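PDB 6YGA: N-alpha-acetyltransferase 35, NatC auxiliary subunit from Saccharomyces cerevisiae, which serves as the large auxiliary subunit of the NatC N-terminal acetyltransferase, which acetylates the N-terminal methionine of the L-A virus Gag protein. Local coordinates for residues 96-101 with 291-296; 471-476 with 547-552. All blocks are in the same frame, centred on the assembly; numbering follows the deposited sequence.

Contact 1 of 2, residues 96-101 with 291-296; sequences LLRCVI and TKLPTD
The carbonyl oxygen of Pro294 is gripped by one bond across the contact, and a good one: Arg98 NH1 donates to Pro294 O at 2.8 Å, with an N-H...O angle of 161°. The oxygen sits at the edge of the guanidinium, 8° out of its plane, and the donor comes in nearly along the C=O axis. Arg98 CG lies anti to its own carbonyl carbon, and the chain bends at chi3 (-60°), which folds the guanidinium over to the carbonyl; on the way CD also passes 3.2 Å from Pro294 O. A salt bridge from Arg98 NH2 to Asp94, one turn back on helix 85-104, fixes the group from another corner. Beside this bond the contact is apolar. Leu293 crosses the arginine chain at about a right angle, its CB 3.7 Å from Arg98 NH1, and reaches Cys99 SG with CD2 at 3.9 Å. Farther along, the Pro294 ring crosses the Ile101 side chain obliquely, CG 3.7 Å from Ile101 CG2, while CD lies 3.6 Å from the backbone oxygen of Arg98. The irregular chain leading into helix 298-311 is thus laid against one side of helix 85-104. Running from a side chain to a main-chain oxygen, the single hydrogen bond holds the loop backbone at Pro294; Asp94 probably balances the arginine's charge and limits guanidinium rotation, leaving NH1 directed at the carbonyl.

Contact 2 of 2, residues 471-476 with 547-552; sequences YVYYLS and ITKSLC. With EDO (1,2-ethanediol), chain C; EDO (1,2-ethanediol), chain D.
This is close antiparallel helix-helix packing between the long helices 465-506 and 511-564, inside the region assigned to TPR-like repeats. The local axes approach to 8.5 Å at an angle of 152°. Ser476, Thr548 and Cys552 point small side chains at the opposite helix, while Tyr473 and Lys549, the pair with the nearest CA atoms, direct theirs along the flank. Cys552 SG, anti to its carbonyl carbon, presses on Val472 CG1 at 3.5 Å; the cysteine's CB rests on the CB of Tyr473. With CG anti to the backbone N (chi1 171°), the Tyr473 ring lies along the flank of the helix pair, its edge toward helix 511-564 and CD1 3.4 Å from Lys549 O, in the ring plane. Lys549 crosses this ring obliquely, CG 3.5 Å from Tyr473 CD1, before bending at chi3; its NZ forms a weak, long ion pair with Glu480. Ser476 fits its OG against Thr548 CG2 at 3.4 Å and donates it to Val472 O at 2.7 Å, from above the carbonyl plane. Two 1,2-ethanediols, probably from the crystallisation liquor, bind nearby: O1 of one is hydrogen-bonded to Thr548 OG1 (2.6 Å), and O1 of the other donates to Ser550 OG. No hydrogen bond joins the segments: the serine hydroxyl donates to its own helix, and the touching surfaces are mainly apolar, with Lys549 O and Ser476 OG set against carbon.

In the fold
Both segments of contact 1 come earlier in the sequence than those of contact 2, and the two contacts lie on opposite sides of the chain's centre. Their centres are 44 Å apart and their nearest atoms about 35 Å; they do not meet and have no helix in common. Contact 1 brings the loop before helix 298-311 back to helix 85-104 across 189 intervening residues, holding sequence-distant parts together on the side of the subunit where Thr291 packs on Asn147 of the N-alpha-acetyltransferase 30 chain. Contact 2 is made within this subunit alone and joins two helices consecutive in the chain, neighbours in the TPR-repeat family region.

Contact 1 of 2, residues 96-101 with 291-296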
ATOM      1  N   LEU B  96      17.109   9.204 -18.524  1.00 64.05           N
ATOM      2  CA  LEU B  96      16.502   7.878 -18.537  1.00 61.21           C
ATOM      3  C   LEU B  96      16.774   7.133 -17.234  1.00 59.42           C
ATOM      4  O   LEU B  96      15.881   6.470 -16.695  1.00 58.59           O
ATOM      5  CB  LEU B  96      17.011   7.081 -19.735  1.00 60.04           C
ATOM      6  CG  LEU B  96      16.498   5.644 -19.846  1.00 56.25           C
ATOM      7  CD1 LEU B  96      14.990   5.616 -20.043  1.00 53.39           C
ATOM      8  CD2 LEU B  96      17.206   4.913 -20.972  1.00 56.36           C
ATOM      9  N   LEU B  97      17.999   7.236 -16.708  1.00 58.68           N
ATOM     10  CA  LEU B  97      18.310   6.594 -15.435  1.00 55.97           C
ATOM     11  C   LEU B  97      17.528   7.224 -14.289  1.00 55.58           C
ATOM     12  O   LEU B  97      17.065   6.517 -13.386  1.00 54.78           O
ATOM     13  CB  LEU B  97      19.810   6.658 -15.153  1.00 56.60           C
ATOM     14  CG  LEU B  97      20.678   5.638 -15.890  1.00 56.61           C
ATOM     15  CD1 LEU B  97      22.106   5.656 -15.363  1.00 58.80           C
ATOM     16  CD2 LEU B  97      20.076   4.249 -15.767  1.00 53.82           C
ATOM     17  N   ARG B  98      17.375   8.549 -14.298  1.00 57.11           N
ATOM     18  CA  ARG B  98      16.567   9.180 -13.261  1.00 57.56           C
ATOM     19  C   ARG B  98      15.084   8.898 -13.470  1.00 60.44           C
ATOM     20  O   ARG B  98      14.307   8.937 -12.508  1.00 60.78           O
ATOM     21  CB  ARG B  98      16.847  10.683 -13.206  1.00 55.82           C
ATOM     22  CG  ARG B  98      18.217  11.007 -12.619  1.00 55.83           C
ATOM     23  CD  ARG B  98      18.520  12.499 -12.581  1.00 56.81           C
ATOM     24  NE  ARG B  98      18.515  13.111 -13.905  1.00 55.65           N
ATOM     25  CZ  ARG B  98      17.648  14.040 -14.295  1.00 57.71           C
ATOM     26  NH1 ARG B  98      16.715  14.473 -13.457  1.00 56.00           N
ATOM     27  NH2 ARG B  98      17.718  14.541 -15.520  1.00 53.47           N
ATOM     28  N   CYS B  99      14.673   8.599 -14.707  1.00 61.37           N
ATOM     29  CA  CYS B  99      13.322   8.094 -14.924  1.00 61.17           C
ATOM     30  C   CYS B  99      13.146   6.723 -14.281  1.00 58.54           C
ATOM     31  O   CYS B  99      12.070   6.408 -13.759  1.00 58.27           O
ATOM     32  CB  CYS B  99      13.009   8.034 -16.420  1.00 64.34           C
ATOM     33  SG  CYS B  99      12.571   9.621 -17.171  1.00 70.17           S
ATOM     34  N   VAL B 100      14.194   5.896 -14.308  1.00 56.56           N
ATOM     35  CA  VAL B 100      14.140   4.599 -13.633  1.00 54.53           C
ATOM     36  C   VAL B 100      13.933   4.789 -12.136  1.00 54.30           C
ATOM     37  O   VAL B 100      13.133   4.081 -11.510  1.00 53.15           O
ATOM     38  CB  VAL B 100      15.415   3.789 -13.935  1.00 53.00           C
ATOM     39  CG1 VAL B 100      15.460   2.519 -13.095  1.00 50.52           C
ATOM     40  CG2 VAL B 100      15.497   3.452 -15.420  1.00 51.73           C
ATOM     41  N   ILE B 101      14.631   5.760 -11.543  1.00 53.89           N
ATOM     42  CA  ILE B 101      14.495   6.024 -10.113  1.00 51.30           C
ATOM     43  C   ILE B 101      13.094   6.533  -9.793  1.00 48.84           C
ATOM     44  O   ILE B 101      12.454   6.078  -8.839  1.00 46.80           O
ATOM     45  CB  ILE B 101      15.578   7.017  -9.650  1.00 53.41           C
ATOM     46  CG1 ILE B 101      16.975   6.419  -9.843  1.00 54.20           C
ATOM     47  CG2 ILE B 101      15.359   7.416  -8.197  1.00 53.63           C
ATOM     48  CD1 ILE B 101      18.108   7.407  -9.615  1.00 53.98           C
ATOM     49  N   THR B 291       5.893  13.744 -13.727  1.00 60.54           N
ATOM     50  CA  THR B 291       6.266  14.254 -12.418  1.00 59.02           C
ATOM     51  C   THR B 291       7.734  14.662 -12.411  1.00 56.85           C
ATOM     52  O   THR B 291       8.549  14.130 -13.170  1.00 56.08           O
ATOM     53  CB  THR B 291       5.999  13.197 -11.343  1.00 58.13           C
ATOM     54  OG1 THR B 291       4.694  12.643 -11.542  1.00 60.54           O
ATOM     55  CG2 THR B 291       6.063  13.801  -9.948  1.00 57.29           C
ATOM     56  N   LYS B 292       8.062  15.627 -11.551  1.00 57.10           N
ATOM     57  CA  LYS B 292       9.439  16.084 -11.425  1.00 60.55           C
ATOM     58  C   LYS B 292      10.361  14.925 -11.069  1.00 59.19           C
ATOM     59  O   LYS B 292      10.072  14.136 -10.165  1.00 58.93           O
ATOM     60  CB  LYS B 292       9.535  17.183 -10.367  1.00 63.89           C
ATOM     61  CG  LYS B 292      10.956  17.651 -10.083  1.00 65.82           C
ATOM     62  CD  LYS B 292      10.956  18.931  -9.264  1.00 69.95           C
ATOM     63  CE  LYS B 292      12.368  19.357  -8.886  1.00 73.71           C
ATOM     64  NZ  LYS B 292      12.994  18.423  -7.909  1.00 73.79           N
ATOM     65  N   LEU B 293      11.470  14.827 -11.790  1.00 58.85           N
ATOM     66  CA  LEU B 293      12.415  13.738 -11.623  1.00 57.20           C
ATOM     67  C   LEU B 293      13.360  14.018 -10.459  1.00 60.09           C
ATOM     68  O   LEU B 293      13.527  15.167 -10.042  1.00 62.39           O
ATOM     69  CB  LEU B 293      13.213  13.545 -12.909  1.00 56.11           C
ATOM     70  CG  LEU B 293      12.405  13.195 -14.160  1.00 56.75           C
ATOM     71  CD1 LEU B 293      13.265  13.322 -15.408  1.00 57.28           C
ATOM     72  CD2 LEU B 293      11.837  11.792 -14.042  1.00 56.48           C
ATOM     73  N   PRO B 294      13.985  12.978  -9.904  1.00 59.36           N
ATOM     74  CA  PRO B 294      15.017  13.203  -8.887  1.00 60.07           C
ATOM     75  C   PRO B 294      16.177  14.003  -9.460  1.00 64.81           C
ATOM     76  O   PRO B 294      16.430  13.992 -10.667  1.00 65.96           O
ATOM     77  CB  PRO B 294      15.455  11.785  -8.501  1.00 55.04           C
ATOM     78  CG  PRO B 294      14.303  10.924  -8.863  1.00 53.37           C
ATOM     79  CD  PRO B 294      13.685  11.545 -10.077  1.00 54.33           C
ATOM     80  N   THR B 295      16.893  14.700  -8.577  1.00 67.54           N
ATOM     81  CA  THR B 295      18.003  15.545  -8.997  1.00 71.85           C
ATOM     82  C   THR B 295      19.355  14.843  -8.933  1.00 71.64           C
ATOM     83  O   THR B 295      20.330  15.366  -9.484  1.00 73.43           O
ATOM     84  CB  THR B 295      18.059  16.823  -8.149  1.00 75.91           C
ATOM     85  OG1 THR B 295      18.429  16.494  -6.805  1.00 77.74           O
ATOM     86  CG2 THR B 295      16.703  17.519  -8.139  1.00 76.96           C
ATOM     87  N   ASP B 296      19.442  13.681  -8.285  1.00 69.90           N
ATOM     88  CA  ASP B 296      20.707  12.970  -8.146  1.00 69.42           C
ATOM     89  C   ASP B 296      20.474  11.474  -8.328  1.00 64.64           C
ATOM     90  O   ASP B 296      19.349  11.019  -8.558  1.00 60.37           O
ATOM     91  CB  ASP B 296      21.372  13.278  -6.795  1.00 72.48           C
ATOM     92  CG  ASP B 296      20.522  12.862  -5.598  1.00 73.39           C
ATOM     93  OD1 ASP B 296      19.513  12.146  -5.765  1.00 71.92           O
ATOM     94  OD2 ASP B 296      20.879  13.263  -4.469  1.00 75.48           O
TER

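Contact 2 of 2, residues 471-476 with 547-552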
ATOM      1  N   TYR B 471      -5.918  -3.222  25.863  1.00 36.52           N
ATOM      2  CA  TYR B 471      -6.124  -4.531  25.257  1.00 34.29           C
ATOM      3  C   TYR B 471      -4.794  -5.210  24.961  1.00 31.93           C
ATOM      4  O   TYR B 471      -4.656  -6.423  25.145  1.00 36.30           O
ATOM      5  CB  TYR B 471      -6.966  -4.401  23.987  1.00 33.61           C
ATOM      6  CG  TYR B 471      -7.200  -5.714  23.277  1.00 32.70           C
ATOM      7  CD1 TYR B 471      -7.912  -6.738  23.885  1.00 33.52           C
ATOM      8  CD2 TYR B 471      -6.712  -5.927  21.995  1.00 32.36           C
ATOM      9  CE1 TYR B 471      -8.125  -7.939  23.241  1.00 33.87           C
ATOM     10  CE2 TYR B 471      -6.923  -7.121  21.341  1.00 32.78           C
ATOM     11  CZ  TYR B 471      -7.629  -8.124  21.968  1.00 34.73           C
ATOM     12  OH  TYR B 471      -7.840  -9.316  21.316  1.00 35.47           O
ATOM     13  N   VAL B 472      -3.794  -4.440  24.522  1.00 29.86           N
ATOM     14  CA  VAL B 472      -2.487  -5.028  24.240  1.00 31.05           C
ATOM     15  C   VAL B 472      -1.778  -5.392  25.538  1.00 31.67           C
ATOM     16  O   VAL B 472      -1.092  -6.416  25.619  1.00 31.07           O
ATOM     17  CB  VAL B 472      -1.648  -4.078  23.368  1.00 30.20           C
ATOM     18  CG1 VAL B 472      -0.248  -4.640  23.156  1.00 26.72           C
ATOM     19  CG2 VAL B 472      -2.334  -3.872  22.034  1.00 28.06           C
ATOM     20  N   TYR B 473      -1.937  -4.566  26.573  1.00 33.54           N
ATOM     21  CA  TYR B 473      -1.482  -4.954  27.904  1.00 33.94           C
ATOM     22  C   TYR B 473      -2.130  -6.265  28.332  1.00 34.77           C
ATOM     23  O   TYR B 473      -1.451  -7.185  28.803  1.00 33.81           O
ATOM     24  CB  TYR B 473      -1.798  -3.841  28.902  1.00 36.93           C
ATOM     25  CG  TYR B 473      -1.574  -4.226  30.343  1.00 40.70           C
ATOM     26  CD1 TYR B 473      -0.306  -4.180  30.904  1.00 44.37           C
ATOM     27  CD2 TYR B 473      -2.632  -4.630  31.145  1.00 43.67           C
ATOM     28  CE1 TYR B 473      -0.096  -4.530  32.225  1.00 47.81           C
ATOM     29  CE2 TYR B 473      -2.433  -4.982  32.465  1.00 46.30           C
ATOM     30  CZ  TYR B 473      -1.163  -4.929  33.001  1.00 48.69           C
ATOM     31  OH  TYR B 473      -0.956  -5.277  34.314  1.00 53.26           O
ATOM     32  N   TYR B 474      -3.448  -6.367  28.158  1.00 34.84           N
ATOM     33  CA  TYR B 474      -4.163  -7.602  28.457  1.00 35.43           C
ATOM     34  C   TYR B 474      -3.608  -8.772  27.647  1.00 36.07           C
ATOM     35  O   TYR B 474      -3.365  -9.855  28.191  1.00 34.16           O
ATOM     36  CB  TYR B 474      -5.654  -7.390  28.187  1.00 37.52           C
ATOM     37  CG  TYR B 474      -6.492  -8.641  28.104  1.00 35.71           C
ATOM     38  CD1 TYR B 474      -6.993  -9.245  29.253  1.00 36.19           C
ATOM     39  CD2 TYR B 474      -6.809  -9.201  26.874  1.00 34.55           C
ATOM     40  CE1 TYR B 474      -7.774 -10.385  29.176  1.00 38.29           C
ATOM     41  CE2 TYR B 474      -7.585 -10.338  26.785  1.00 36.33           C
ATOM     42  CZ  TYR B 474      -8.065 -10.926  27.938  1.00 41.62           C
ATOM     43  OH  TYR B 474      -8.838 -12.060  27.852  1.00 45.27           O
ATOM     44  N   LEU B 475      -3.382  -8.566  26.345  1.00 37.03           N
ATOM     45  CA  LEU B 475      -2.791  -9.621  25.524  1.00 37.47           C
ATOM     46  C   LEU B 475      -1.372  -9.950  25.976  1.00 38.27           C
ATOM     47  O   LEU B 475      -1.001 -11.127  26.064  1.00 39.15           O
ATOM     48  CB  LEU B 475      -2.790  -9.216  24.050  1.00 32.86           C
ATOM     49  CG  LEU B 475      -4.123  -9.082  23.318  1.00 32.93           C
ATOM     50  CD1 LEU B 475      -3.862  -8.778  21.850  1.00 28.62           C
ATOM     51  CD2 LEU B 475      -4.968 -10.340  23.480  1.00 32.53           C
ATOM     52  N   SER B 476      -0.562  -8.924  26.252  1.00 37.41           N
ATOM     53  CA  SER B 476       0.813  -9.147  26.688  1.00 37.52           C
ATOM     54  C   SER B 476       0.872  -9.881  28.020  1.00 36.00           C
ATOM     55  O   SER B 476       1.806 -10.655  28.263  1.00 35.83           O
ATOM     56  CB  SER B 476       1.555  -7.815  26.798  1.00 36.87           C
ATOM     57  OG  SER B 476       1.505  -7.091  25.583  1.00 37.44           O
ATOM     58  N   ILE B 547       8.651  -5.579  28.426  1.00 34.77           N
ATOM     59  CA  ILE B 547       8.813  -4.204  27.968  1.00 36.52           C
ATOM     60  C   ILE B 547       7.536  -3.722  27.296  1.00 37.16           C
ATOM     61  O   ILE B 547       7.045  -2.622  27.572  1.00 38.47           O
ATOM     62  CB  ILE B 547      10.028  -4.087  27.032  1.00 34.55           C
ATOM     63  CG1 ILE B 547      11.319  -4.277  27.821  1.00 34.77           C
ATOM     64  CG2 ILE B 547      10.037  -2.743  26.323  1.00 30.50           C
ATOM     65  CD1 ILE B 547      12.547  -4.359  26.949  1.00 35.28           C
ATOM     66  N   THR B 548       6.969  -4.554  26.416  1.00 35.69           N
ATOM     67  CA  THR B 548       5.698  -4.218  25.781  1.00 35.82           C
ATOM     68  C   THR B 548       4.607  -4.023  26.824  1.00 36.80           C
ATOM     69  O   THR B 548       3.836  -3.059  26.762  1.00 37.50           O
ATOM     70  CB  THR B 548       5.293  -5.315  24.794  1.00 36.64           C
ATOM     71  OG1 THR B 548       6.219  -5.347  23.703  1.00 39.72           O
ATOM     72  CG2 THR B 548       3.892  -5.060  24.252  1.00 34.83           C
ATOM     73  N   LYS B 549       4.532  -4.937  27.794  1.00 36.59           N
ATOM     74  CA  LYS B 549       3.505  -4.854  28.826  1.00 36.95           C
ATOM     75  C   LYS B 549       3.638  -3.566  29.629  1.00 37.39           C
ATOM     76  O   LYS B 549       2.643  -2.880  29.886  1.00 37.87           O
ATOM     77  CB  LYS B 549       3.598  -6.074  29.742  1.00 39.32           C
ATOM     78  CG  LYS B 549       2.280  -6.515  30.345  1.00 45.71           C
ATOM     79  CD  LYS B 549       2.479  -7.694  31.291  1.00 49.38           C
ATOM     80  CE  LYS B 549       3.266  -7.274  32.522  1.00 54.89           C
ATOM     81  NZ  LYS B 549       3.467  -8.388  33.491  1.00 59.42           N
ATOM     82  N   SER B 550       4.865  -3.217  30.017  1.00 34.78           N
ATOM     83  CA  SER B 550       5.078  -2.002  30.797  1.00 35.16           C
ATOM     84  C   SER B 550       4.714  -0.754  30.001  1.00 35.81           C
ATOM     85  O   SER B 550       4.095   0.170  30.542  1.00 36.60           O
ATOM     86  CB  SER B 550       6.531  -1.931  31.265  1.00 37.36           C
ATOM     87  OG  SER B 550       6.830  -2.958  32.191  1.00 39.84           O
ATOM     88  N   LEU B 551       5.092  -0.703  28.721  1.00 34.17           N
ATOM     89  CA  LEU B 551       4.834   0.494  27.923  1.00 33.42           C
ATOM     90  C   LEU B 551       3.338   0.725  27.735  1.00 35.14           C
ATOM     91  O   LEU B 551       2.864   1.862  27.846  1.00 34.77           O
ATOM     92  CB  LEU B 551       5.542   0.392  26.573  1.00 33.00           C
ATOM     93  CG  LEU B 551       7.064   0.535  26.627  1.00 32.38           C
ATOM     94  CD1 LEU B 551       7.662   0.351  25.246  1.00 34.12           C
ATOM     95  CD2 LEU B 551       7.452   1.886  27.207  1.00 33.00           C
ATOM     96  N   CYS B 552       2.581  -0.340  27.453  1.00 36.54           N
ATOM     97  CA  CYS B 552       1.128  -0.217  27.352  1.00 37.52           C
ATOM     98  C   CYS B 552       0.528   0.300  28.652  1.00 39.91           C
ATOM     99  O   CYS B 552      -0.342   1.178  28.638  1.00 40.96           O
ATOM    100  CB  CYS B 552       0.511  -1.566  26.988  1.00 36.58           C
ATOM    101  SG  CYS B 552       1.039  -2.224  25.401  1.00 39.24           S
TER
HETATM  102  C1  EDO C 821       4.183  -4.222  34.316  1.00 83.50           C
HETATM  103  O1  EDO C 821       4.974  -4.645  33.199  1.00 82.56           O
HETATM  104  C2  EDO C 821       5.095  -3.993  35.517  1.00 84.39           C
HETATM  105  O2  EDO C 821       4.322  -3.545  36.635  1.00 85.13           O
HETATM  106  C1  EDO D 820       9.013  -4.213  23.120  1.00 48.30           C
HETATM  107  O1  EDO D 820       7.815  -3.803  22.444  1.00 47.03           O
HETATM  108  C2  EDO D 820      10.094  -4.578  22.113  1.00 51.13           C
HETATM  109  O2  EDO D 820       9.545  -5.377  21.060  1.00 55.20           O